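Packaging enzyme P4 (Pseudomonas phage phi13, PDB 4BLP) probably hydrolyses nucleoside triphosphates to drive RNA packaging, working as a hexameric RecA-like motor of a double-stranded RNA bacteriophage. Local coordinates at residues D[34-38]-D[54-58]; D[62-66]-D[77-81]; D[106-110]-D[197-202]; D[169-174]-D[186-192]. One frame throughout, in Å; residues are numbered along the deposited sequence. Where two conformers were deposited one is given.

In the fold
Interactions 1, 2 and 3 form a continuous patch, their centres 11 to 14 Å apart. E65 of interaction 2 receives the backbone amides of L54 and R55 of interaction 1; D78 N lies 3.0 Å from V109 O, tying the hairpin to interaction 3; and A35 O sits 3.3 Å from A108 CB. Helix 193-205 then carries the packing into the central sheet: I172 CD1 of interaction 4 is 3.4 Å from A200 CA. Interaction 4, whose centre is about 25 Å from that of interaction 1, adjoins a second subunit, and the R173 side chain lies near, without touching, the probable Walker A P-loop (G153, G158, K159, S160).

Interaction 1 of 4, residues D[34-38]-D[54-58]; sequences VAAPA and LRDGG
This is a surface contact between two loops that flank helix 47-51: the extended start of the modelled chain, 34-38, lies against a tight turn, 54-58, ahead of the hairpin strand 65-70. The arrangement is irregular loop-to-loop pairing, not a sheet. A36, P37 and A38 have phi/psi of -56/139, -68/166 and -63/140, a polyproline-II-like run. The other segment turns back through R55 (-66/-25) and D56 (-98/19), the G57 N to L54 O bond of 3.2 Å closing the turn. G57 follows at 88/6, where a CB would jam against the carbonyl O of D56. In register, P37 faces R55 (CA-CA 4.8 Å) and A38 faces D56 (5.2 Å). The best-formed link is A38 N to R55 O, 2.8 Å at 173°. R55, with chi1 p, chi2 t and chi3 m, reaches along the extended chain: NH2 gives a weak bond to A35 O (2.9 Å, 137°) and lies 2.7 Å from A36 O at a poor angle, while NH1 forms a salt bridge with D56 OD1 at 2.8 Å. F111 touches both P37 and R55, so the two loops meet the edge strand 110-111 of the three-stranded antiparallel sheet. The CB of A38 points toward the turn, 4.0 Å from D56 C and 4.1 Å from G57 N.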
loop_
_atom_site.group_PDB
_atom_site.type_symbol
_atom_site.label_atom_id
_atom_site.label_comp_id
_atom_site.label_asym_id
_atom_site.label_seq_id
_atom_site.Cartn_x
_atom_site.Cartn_y
_atom_site.Cartn_z
ATOM N N VAL D 34 -32.365 19.484 18.599
ATOM C CA VAL D 34 -31.536 19.136 17.428
ATOM C C VAL D 34 -30.382 20.117 17.340
ATOM O O VAL D 34 -30.605 21.302 17.329
ATOM C CB VAL D 34 -32.330 19.104 16.086
ATOM C CG1 VAL D 34 -31.410 18.710 14.925
ATOM C CG2 VAL D 34 -33.511 18.155 16.175
ATOM N N ALA D 35 -29.163 19.615 17.188
ATOM C CA ALA D 35 -27.972 20.452 17.117
ATOM C C ALA D 35 -26.892 19.759 16.328
ATOM O O ALA D 35 -26.870 18.521 16.289
ATOM C CB ALA D 35 -27.476 20.744 18.529
ATOM N N ALA D 36 -25.958 20.553 15.746
ATOM C CA ALA D 36 -24.810 20.027 15.001
ATOM C C ALA D 36 -23.961 19.050 15.875
ATOM O O ALA D 36 -23.768 19.264 17.069
ATOM C CB ALA D 36 -23.940 21.175 14.474
ATOM N N PRO D 37 -23.506 17.938 15.278
ATOM C CA PRO D 37 -22.666 16.949 16.010
ATOM C C PRO D 37 -21.270 17.447 16.384
ATOM O O PRO D 37 -20.798 18.437 15.815
ATOM C CB PRO D 37 -22.471 15.837 14.971
ATOM C CG PRO D 37 -23.491 16.066 13.937
ATOM C CD PRO D 37 -23.695 17.537 13.872
ATOM N N ALA D 38 -20.588 16.724 17.290
ATOM C CA ALA D 38 -19.210 17.051 17.709
ATOM C C ALA D 38 -18.267 16.940 16.522
ATOM O O ALA D 38 -18.396 15.998 15.743
ATOM C CB ALA D 38 -18.755 16.093 18.802
ATOM N N LEU D 54 -23.056 8.689 19.679
ATOM C CA LEU D 54 -22.257 8.830 18.434
ATOM C C LEU D 54 -22.162 10.315 18.033
ATOM O O LEU D 54 -21.094 10.758 17.602
ATOM C CB LEU D 54 -22.869 8.014 17.313
ATOM C CG LEU D 54 -22.685 6.487 17.514
ATOM C CD1 LEU D 54 -23.677 5.698 16.657
ATOM C CD2 LEU D 54 -21.263 6.046 17.109
ATOM N N ARG D 55 -23.254 11.092 18.192
ATOM C CA ARG D 55 -23.180 12.519 17.835
ATOM C C ARG D 55 -22.230 13.295 18.739
ATOM O O ARG D 55 -21.699 14.338 18.330
ATOM C CB ARG D 55 -24.570 13.172 17.832
ATOM C CG ARG D 55 -25.256 13.272 19.168
ATOM C CD ARG D 55 -26.423 14.264 19.085
ATOM N NE ARG D 55 -26.046 15.568 18.522
ATOM C CZ ARG D 55 -25.632 16.607 19.239
ATOM N NH1 ARG D 55 -25.506 16.508 20.555
ATOM N NH2 ARG D 55 -25.334 17.755 18.645
ATOM N N ASP D 56 -22.019 12.809 19.945
ATOM C CA ASP D 56 -21.144 13.489 20.904
ATOM C C ASP D 56 -19.724 12.893 20.951
ATOM O O ASP D 56 -18.973 13.139 21.901
ATOM C CB ASP D 56 -21.766 13.461 22.303
ATOM C CG ASP D 56 -23.029 14.305 22.472
ATOM O OD1 ASP D 56 -23.298 15.165 21.610
ATOM O OD2 ASP D 56 -23.751 14.087 23.451
ATOM N N GLY D 57 -19.344 12.159 19.919
ATOM C CA GLY D 57 -17.966 11.666 19.830
ATOM C C GLY D 57 -17.672 10.336 20.501
ATOM O O GLY D 57 -16.517 9.926 20.568
ATOM N N GLY D 58 -18.706 9.654 21.006
ATOM C CA GLY D 58 -18.530 8.341 21.638
ATOM C C GLY D 58 -18.990 7.178 20.793
ATOM O O GLY D 58 -19.149 7.303 19.563
HETATM O O HOH W 1 -19.232 12.920 16.456
#

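Interaction 2 of 4, residues D[62-66]-D[77-81]; sequences LPSEI and VDKDA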
loop_
_atom_site.group_PDB
_atom_site.type_symbol
_atom_site.label_atom_id
_atom_site.label_comp_id
_atom_site.label_asym_id
_atom_site.label_seq_id
_atom_site.Cartn_x
_atom_site.Cartn_y
_atom_site.Cartn_z
ATOM N N LEU D 62 -27.546 6.165 20.397
ATOM C CA LEU D 62 -28.838 6.471 20.983
ATOM C C LEU D 62 -29.872 5.642 20.246
ATOM O O LEU D 62 -29.597 5.211 19.116
ATOM C CB LEU D 62 -29.140 7.984 20.784
ATOM C CG LEU D 62 -28.259 8.979 21.520
ATOM C CD1 LEU D 62 -28.397 10.415 20.899
ATOM C CD2 LEU D 62 -28.576 8.986 23.001
ATOM N N PRO D 63 -31.110 5.476 20.778
ATOM C CA PRO D 63 -32.146 4.740 20.012
ATOM C C PRO D 63 -32.448 5.389 18.654
ATOM O O PRO D 63 -32.871 4.690 17.729
ATOM C CB PRO D 63 -33.377 4.802 20.933
ATOM C CG PRO D 63 -32.776 4.975 22.320
ATOM C CD PRO D 63 -31.598 5.880 22.115
ATOM N N SER D 64 -32.196 6.706 18.513
ATOM C CA SER D 64 -32.434 7.416 17.248
ATOM C C SER D 64 -31.286 7.268 16.220
ATOM O O SER D 64 -31.466 7.643 15.055
ATOM C CB SER D 64 -32.636 8.905 17.518
ATOM O OG SER D 64 -31.520 9.446 18.214
ATOM N N GLU D 65 -30.106 6.778 16.650
ATOM C CA GLU D 65 -28.937 6.735 15.749
ATOM C C GLU D 65 -28.735 5.401 15.053
ATOM O O GLU D 65 -28.811 4.357 15.691
ATOM C CB GLU D 65 -27.650 7.041 16.529
ATOM C CG GLU D 65 -27.567 8.481 17.033
ATOM C CD GLU D 65 -26.385 8.803 17.934
ATOM O OE1 GLU D 65 -25.978 7.938 18.748
ATOM O OE2 GLU D 65 -25.898 9.958 17.868
ATOM N N ILE D 66 -28.465 5.425 13.746
ATOM C CA ILE D 66 -28.124 4.209 13.005
ATOM C C ILE D 66 -26.703 4.402 12.479
ATOM O O ILE D 66 -26.483 5.279 11.647
ATOM C CB ILE D 66 -29.085 3.860 11.854
ATOM C CG1 ILE D 66 -30.548 3.733 12.348
ATOM C CG2 ILE D 66 -28.621 2.538 11.149
ATOM C CD1 ILE D 66 -31.561 3.766 11.174
ATOM N N VAL D 77 -27.061 8.173 10.676
ATOM C CA VAL D 77 -28.285 8.909 10.372
ATOM C C VAL D 77 -29.048 9.015 11.726
ATOM O O VAL D 77 -29.141 8.014 12.465
ATOM C CB VAL D 77 -29.148 8.319 9.231
ATOM C CG1 VAL D 77 -29.523 6.875 9.512
ATOM C CG2 VAL D 77 -30.420 9.173 9.012
ATOM N N ASP D 78 -29.521 10.213 12.075
ATOM C CA ASP D 78 -30.330 10.358 13.295
ATOM C C ASP D 78 -31.793 10.482 12.866
ATOM O O ASP D 78 -32.177 11.453 12.203
ATOM C CB ASP D 78 -29.873 11.540 14.164
ATOM C CG ASP D 78 -30.607 11.501 15.523
ATOM O OD1 ASP D 78 -31.800 11.816 15.555
ATOM O OD2 ASP D 78 -30.027 10.981 16.510
ATOM N N LYS D 79 -32.617 9.470 13.233
ATOM C CA LYS D 79 -34.033 9.412 12.850
ATOM C C LYS D 79 -34.850 10.557 13.436
ATOM O O LYS D 79 -35.847 10.941 12.826
ATOM C CB LYS D 79 -34.651 8.070 13.330
ATOM C CG LYS D 79 -34.052 6.897 12.543
ATOM C CD LYS D 79 -34.708 5.564 12.995
ATOM C CE LYS D 79 -34.041 5.070 14.253
ATOM N NZ LYS D 79 -34.732 3.869 14.811
ATOM N N ASP D 80 -34.477 11.065 14.636
ATOM C CA ASP D 80 -35.244 12.128 15.273
ATOM C C ASP D 80 -34.914 13.487 14.630
ATOM O O ASP D 80 -35.830 14.314 14.416
ATOM C CB ASP D 80 -34.994 12.161 16.784
ATOM C CG ASP D 80 -35.624 11.002 17.524
ATOM O OD1 ASP D 80 -36.347 10.206 16.873
ATOM O OD2 ASP D 80 -35.376 10.879 18.731
ATOM N N ALA D 81 -33.620 13.728 14.343
ATOM C CA ALA D 81 -33.242 14.959 13.619
ATOM C C ALA D 81 -33.921 14.930 12.239
ATOM O O ALA D 81 -34.484 15.937 11.800
ATOM C CB ALA D 81 -31.723 15.055 13.479
HETATM O O HOH W 2 -31.503 3.033 15.789
HETATM O O HOH W 3 -36.028 4.998 16.865
HETATM O O HOH W 4 -27.587 11.767 16.780
#
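S64 sets its side chain against D78, its OG donating to OD2 at 2.7 Å. The same aspartate is the N-cap of helix 79-91: OD1 accepts from A81 N (2.9 Å) and, weakly, from D80 N (2.9 Å), so the two carboxylate oxygens divide between the turn and the helix. E65 lies on the same sheet face as D78; OE2 and OD2 are 4.5 Å apart, and one water donates to both, at 2.7 Å to E65 OE2 and 2.6 Å to D78 OD2. E65 OE1 also takes L62 N (2.9 Å), bracing the type I turn 62-65. On the other face I66 CB meets V77 CG1 at 3.8 Å, with I245 of helix 233-248 touching both side chains. I66 and V77 form the hydrogen-bonded pair, I66 N to V77 O 3.0 Å and V77 N to I66 O 3.1 Å, whereas E65 and D78 are a non-hydrogen-bonded pair; K79 N to S64 O, 2.8 Å, extends the ladder. This is the open end of an antiparallel beta hairpin whose second strand runs directly into an N-capped helix.

Interaction 3 of 4, residues D[106-110]-D[197-202]; sequences IRAVV and LAVALL
Three branched side chains of 106-110 converge on A198, whose small CB leaves room for them against helix 193-205. I106 (chi1 m, chi2 t) places CG2 3.8 Å from A198 CB and CG1 3.9 Å from L202 CD1. V109, chi1 t, brings its CB to 3.9 Å from A198 CB and its CG2 to 4.2 Å from L202 CD1. V110, also t, spreads its methyls: CG1 reaches L197 CD2 at 4.0 Å, while CG2 lies 3.7 Å from A198 N and 4.0 Å from L201 CD1. Opposing them, L201 and L202 are both m,t, and L197 is t,p in the conformer given. The contact is wholly apolar, burying 330 Å². Residues 107-109 have helical angles without regular bonding, although V109 N to I106 O is 3.1 Å; V110, at -135/129, turns extended, its CA 5.2 Å from that of A198. The i to i+4 bonds L201 N to L197 O (2.9 Å) and L202 N to A198 O (2.8 Å) show a regular helix, presenting these four residues to 106-110. Helices 79-91 and 95-101 join this packing, while V199 and A200 meet I172, tying the N-terminal part to the RecA-like P-loop sheet.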
loop_
_atom_site.group_PDB
_atom_site.type_symbol
_atom_site.label_atom_id
_atom_site.label_comp_id
_atom_site.label_asym_id
_atom_site.label_seq_id
_atom_site.Cartn_x
_atom_site.Cartn_y
_atom_site.Cartn_z
ATOM N N ILE D 106 -28.980 20.841 9.700
ATOM C CA ILE D 106 -28.999 19.682 8.791
ATOM C C ILE D 106 -27.753 18.780 8.997
ATOM O O ILE D 106 -27.824 17.582 8.715
ATOM C CB ILE D 106 -29.146 20.206 7.341
ATOM C CG1 ILE D 106 -30.619 20.714 7.150
ATOM C CG2 ILE D 106 -28.789 19.141 6.270
ATOM C CD1 ILE D 106 -30.806 21.679 5.889
ATOM N N ARG D 107 -26.672 19.311 9.570
ATOM C CA ARG D 107 -25.486 18.466 9.879
ATOM C C ARG D 107 -25.847 17.343 10.871
ATOM O O ARG D 107 -25.163 16.332 10.915
ATOM C CB ARG D 107 -24.385 19.339 10.496
ATOM C CG ARG D 107 -23.879 20.464 9.569
ATOM C CD ARG D 107 -22.947 21.377 10.375
ATOM N NE ARG D 107 -22.634 22.618 9.675
ATOM C CZ ARG D 107 -21.653 22.751 8.791
ATOM N NH1 ARG D 107 -20.869 21.720 8.494
ATOM N NH2 ARG D 107 -21.444 23.917 8.196
ATOM N N ALA D 108 -26.915 17.560 11.692
ATOM C CA ALA D 108 -27.363 16.566 12.675
ATOM C C ALA D 108 -28.048 15.341 12.050
ATOM O O ALA D 108 -28.199 14.300 12.719
ATOM C CB ALA D 108 -28.334 17.229 13.647
ATOM N N VAL D 109 -28.538 15.476 10.806
ATOM C CA VAL D 109 -29.330 14.422 10.166
ATOM C C VAL D 109 -28.425 13.266 9.709
ATOM O O VAL D 109 -28.774 12.123 9.919
ATOM C CB VAL D 109 -30.170 14.976 8.979
ATOM C CG1 VAL D 109 -30.953 13.837 8.275
ATOM C CG2 VAL D 109 -31.130 16.074 9.451
ATOM N N VAL D 110 -27.317 13.587 8.998
ATOM C CA VAL D 110 -26.339 12.568 8.555
ATOM C C VAL D 110 -24.998 13.158 8.876
ATOM O O VAL D 110 -24.733 14.320 8.496
ATOM C CB VAL D 110 -26.436 12.197 7.050
ATOM C CG1 VAL D 110 -25.309 11.217 6.648
ATOM C CG2 VAL D 110 -27.812 11.622 6.698
ATOM N N LEU D 197 -26.596 13.170 1.387
ATOM C CA LEU D 197 -27.518 12.188 1.952
ATOM C C LEU D 197 -28.582 12.830 2.839
ATOM O O LEU D 197 -29.728 12.433 2.763
ATOM C CB LEU D 197 -26.777 11.107 2.738
ATOM C CG LEU D 197 -27.619 9.868 3.102
ATOM C CD1 LEU D 197 -28.333 9.203 1.882
ATOM C CD2 LEU D 197 -26.758 8.845 3.792
ATOM N N ALA D 198 -28.198 13.777 3.695
ATOM C CA ALA D 198 -29.156 14.422 4.589
ATOM C C ALA D 198 -30.223 15.153 3.767
ATOM O O ALA D 198 -31.424 15.000 4.036
ATOM C CB ALA D 198 -28.425 15.393 5.529
ATOM N N VAL D 199 -29.787 15.931 2.757
ATOM C CA VAL D 199 -30.726 16.704 1.922
ATOM C C VAL D 199 -31.662 15.726 1.183
ATOM O O VAL D 199 -32.875 15.961 1.131
ATOM C CB VAL D 199 -29.960 17.649 0.950
ATOM C CG1 VAL D 199 -30.880 18.253 -0.107
ATOM C CG2 VAL D 199 -29.300 18.766 1.754
ATOM N N ALA D 200 -31.099 14.649 0.626
ATOM C CA ALA D 200 -31.910 13.626 -0.066
ATOM C C ALA D 200 -32.943 13.007 0.863
ATOM O O ALA D 200 -34.127 12.893 0.488
ATOM C CB ALA D 200 -30.996 12.532 -0.641
ATOM N N LEU D 201 -32.510 12.569 2.056
ATOM C CA LEU D 201 -33.441 11.935 3.016
ATOM C C LEU D 201 -34.509 12.923 3.478
ATOM O O LEU D 201 -35.666 12.535 3.643
ATOM C CB LEU D 201 -32.677 11.381 4.228
ATOM C CG LEU D 201 -31.730 10.205 3.856
ATOM C CD1 LEU D 201 -30.931 9.757 5.095
ATOM C CD2 LEU D 201 -32.583 9.004 3.290
ATOM N N LEU D 202 -34.131 14.193 3.704
ATOM C CA LEU D 202 -35.126 15.202 4.120
ATOM C C LEU D 202 -36.188 15.424 3.041
ATOM O O LEU D 202 -37.397 15.406 3.339
ATOM C CB LEU D 202 -34.423 16.526 4.474
ATOM C CG LEU D 202 -33.732 16.522 5.844
ATOM C CD1 LEU D 202 -32.644 17.668 5.902
ATOM C CD2 LEU D 202 -34.758 16.715 6.944
#

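Interaction 4 of 4, residues D[169-174]-D[186-192]; sequences DVTIRW and SSIAVAD
Polar links run the length of this parallel strand pair. S186 OG donates to D169 O at 2.7 Å, and the ladder follows: T171 N to S186 O (3.0 Å), I188 N to T171 O (2.9 Å), R173 N to I188 O (2.9 Å) and V190 N to R173 O (3.0 Å). Beyond it W174 (chi1 t, chi2 41°) swings its indole so that NE1 meets A191 O at 2.9 Å, 135°. A water joins T171 OG1 (2.7 Å) to S186 O (2.8 Å). T171-S187, I172-I188 and R173-A189 pair in register, the axes 4.6 Å apart and 18° from parallel. R173 (chi1 to chi3 all m) carries its guanidinium to salt bridges with D182 and D213. I172 CG2 and W174 CB each lie 3.6 Å from V190 CG2, and V170 CG2 lies 4.0 Å from I188 CD1. A191 bonds by backbone to a second subunit. D192 N-caps helix 193-205, OD1 accepting from E195 N and OD2 bonding T194 OG1. Strands 170-173 and 187-189, linked through helix 181-184, form a beta-alpha-beta crossover at the edge of the RecA-like P-loop sheet.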
loop_
_atom_site.group_PDB
_atom_site.type_symbol
_atom_site.label_atom_id
_atom_site.label_comp_id
_atom_site.label_asym_id
_atom_site.label_seq_id
_atom_site.Cartn_x
_atom_site.Cartn_y
_atom_site.Cartn_z
ATOM N N ASP D 169 -39.479 16.079 -8.695
ATOM C CA ASP D 169 -39.813 17.340 -8.048
ATOM C C ASP D 169 -38.572 18.175 -7.810
ATOM O O ASP D 169 -38.631 19.392 -7.893
ATOM C CB ASP D 169 -40.524 17.090 -6.706
ATOM C CG ASP D 169 -41.862 16.410 -6.867
ATOM O OD1 ASP D 169 -42.647 16.832 -7.756
ATOM O OD2 ASP D 169 -42.124 15.441 -6.127
ATOM N N VAL D 170 -37.446 17.513 -7.524
ATOM C CA VAL D 170 -36.216 18.219 -7.180
ATOM C C VAL D 170 -35.030 17.357 -7.556
ATOM O O VAL D 170 -35.110 16.121 -7.480
ATOM C CB VAL D 170 -36.225 18.592 -5.662
ATOM C CG1 VAL D 170 -36.299 17.341 -4.785
ATOM C CG2 VAL D 170 -35.015 19.476 -5.276
ATOM N N THR D 171 -33.955 18.003 -7.974
ATOM C CA THR D 171 -32.691 17.324 -8.284
ATOM C C THR D 171 -31.612 17.845 -7.368
ATOM O O THR D 171 -31.386 19.054 -7.290
ATOM C CB THR D 171 -32.316 17.534 -9.771
ATOM O OG1 THR D 171 -33.369 17.030 -10.614
ATOM C CG2 THR D 171 -30.984 16.846 -10.142
ATOM N N ILE D 172 -30.921 16.928 -6.696
ATOM C CA ILE D 172 -29.772 17.287 -5.872
ATOM C C ILE D 172 -28.563 17.255 -6.797
ATOM O O ILE D 172 -28.383 16.277 -7.526
ATOM C CB ILE D 172 -29.619 16.343 -4.679
ATOM C CG1 ILE D 172 -30.789 16.585 -3.711
ATOM C CG2 ILE D 172 -28.239 16.573 -3.961
ATOM C CD1 ILE D 172 -30.787 15.496 -2.648
ATOM N N ARG D 173 -27.767 18.325 -6.786
ATOM C CA ARG D 173 -26.610 18.416 -7.687
ATOM C C ARG D 173 -25.342 18.272 -6.877
ATOM O O ARG D 173 -25.084 19.085 -5.982
ATOM C CB ARG D 173 -26.683 19.758 -8.462
ATOM C CG ARG D 173 -27.851 19.697 -9.491
ATOM C CD ARG D 173 -27.391 19.115 -10.839
ATOM N NE ARG D 173 -26.476 20.082 -11.443
ATOM C CZ ARG D 173 -25.570 19.797 -12.376
ATOM N NH1 ARG D 173 -25.480 18.567 -12.877
ATOM N NH2 ARG D 173 -24.739 20.732 -12.801
ATOM N N TRP D 174 -24.605 17.180 -7.122
ATOM C CA TRP D 174 -23.406 16.843 -6.354
ATOM C C TRP D 174 -22.286 16.352 -7.239
ATOM O O TRP D 174 -22.481 15.393 -8.015
ATOM C CB TRP D 174 -23.760 15.734 -5.327
ATOM C CG TRP D 174 -22.613 15.359 -4.408
ATOM C CD1 TRP D 174 -21.717 16.210 -3.813
ATOM C CD2 TRP D 174 -22.243 14.028 -3.994
ATOM N NE1 TRP D 174 -20.789 15.486 -3.085
ATOM C CE2 TRP D 174 -21.088 14.146 -3.182
ATOM C CE3 TRP D 174 -22.753 12.733 -4.272
ATOM C CZ2 TRP D 174 -20.474 13.030 -2.574
ATOM C CZ3 TRP D 174 -22.154 11.626 -3.666
ATOM C CH2 TRP D 174 -21.019 11.775 -2.842
ATOM N N SER D 186 -35.601 23.098 -10.547
ATOM C CA SER D 186 -35.804 22.802 -9.142
ATOM C C SER D 186 -34.611 21.968 -8.675
ATOM O O SER D 186 -34.543 20.763 -8.950
ATOM C CB SER D 186 -37.112 22.052 -8.967
ATOM O OG SER D 186 -37.247 21.712 -7.596
ATOM N N SER D 187 -33.612 22.639 -8.117
ATOM C CA SER D 187 -32.402 21.894 -7.759
ATOM C C SER D 187 -31.787 22.433 -6.499
ATOM O O SER D 187 -32.015 23.591 -6.108
ATOM C CB SER D 187 -31.393 21.936 -8.897
ATOM O OG SER D 187 -30.922 23.247 -9.149
ATOM N N ILE D 188 -31.026 21.566 -5.830
ATOM C CA ILE D 188 -30.351 21.971 -4.618
ATOM C C ILE D 188 -28.898 21.501 -4.770
ATOM O O ILE D 188 -28.683 20.315 -4.961
ATOM C CB ILE D 188 -31.023 21.389 -3.368
ATOM C CG1 ILE D 188 -32.505 21.853 -3.228
ATOM C CG2 ILE D 188 -30.187 21.764 -2.124
ATOM C CD1 ILE D 188 -33.265 21.277 -2.159
ATOM N N ALA D 189 -27.939 22.426 -4.695
ATOM C CA ALA D 189 -26.530 22.092 -4.845
ATOM C C ALA D 189 -25.969 21.685 -3.481
ATOM O O ALA D 189 -26.235 22.357 -2.479
ATOM C CB ALA D 189 -25.785 23.304 -5.409
ATOM N N VAL D 190 -25.160 20.624 -3.444
ATOM C CA VAL D 190 -24.569 20.149 -2.166
ATOM C C VAL D 190 -23.074 19.950 -2.381
ATOM O O VAL D 190 -22.631 19.841 -3.539
ATOM C CB VAL D 190 -25.253 18.862 -1.607
ATOM C CG1 VAL D 190 -26.737 19.136 -1.282
ATOM C CG2 VAL D 190 -25.115 17.701 -2.594
ATOM N N ALA D 191 -22.304 19.860 -1.264
ATOM C CA ALA D 191 -20.855 19.753 -1.369
ATOM C C ALA D 191 -20.308 18.352 -1.064
ATOM O O ALA D 191 -19.518 17.823 -1.858
ATOM C CB ALA D 191 -20.192 20.794 -0.460
ATOM N N ASP D 192 -20.634 17.779 0.120
ATOM C CA ASP D 192 -20.009 16.488 0.516
ATOM C C ASP D 192 -21.047 15.378 0.598
ATOM O O ASP D 192 -22.253 15.616 0.416
ATOM C CB ASP D 192 -19.278 16.634 1.867
ATOM C CG ASP D 192 -20.204 16.559 3.047
ATOM O OD1 ASP D 192 -21.193 17.306 3.063
ATOM O OD2 ASP D 192 -19.953 15.711 3.956
HETATM O O HOH W 5 -35.320 18.924 -10.870
#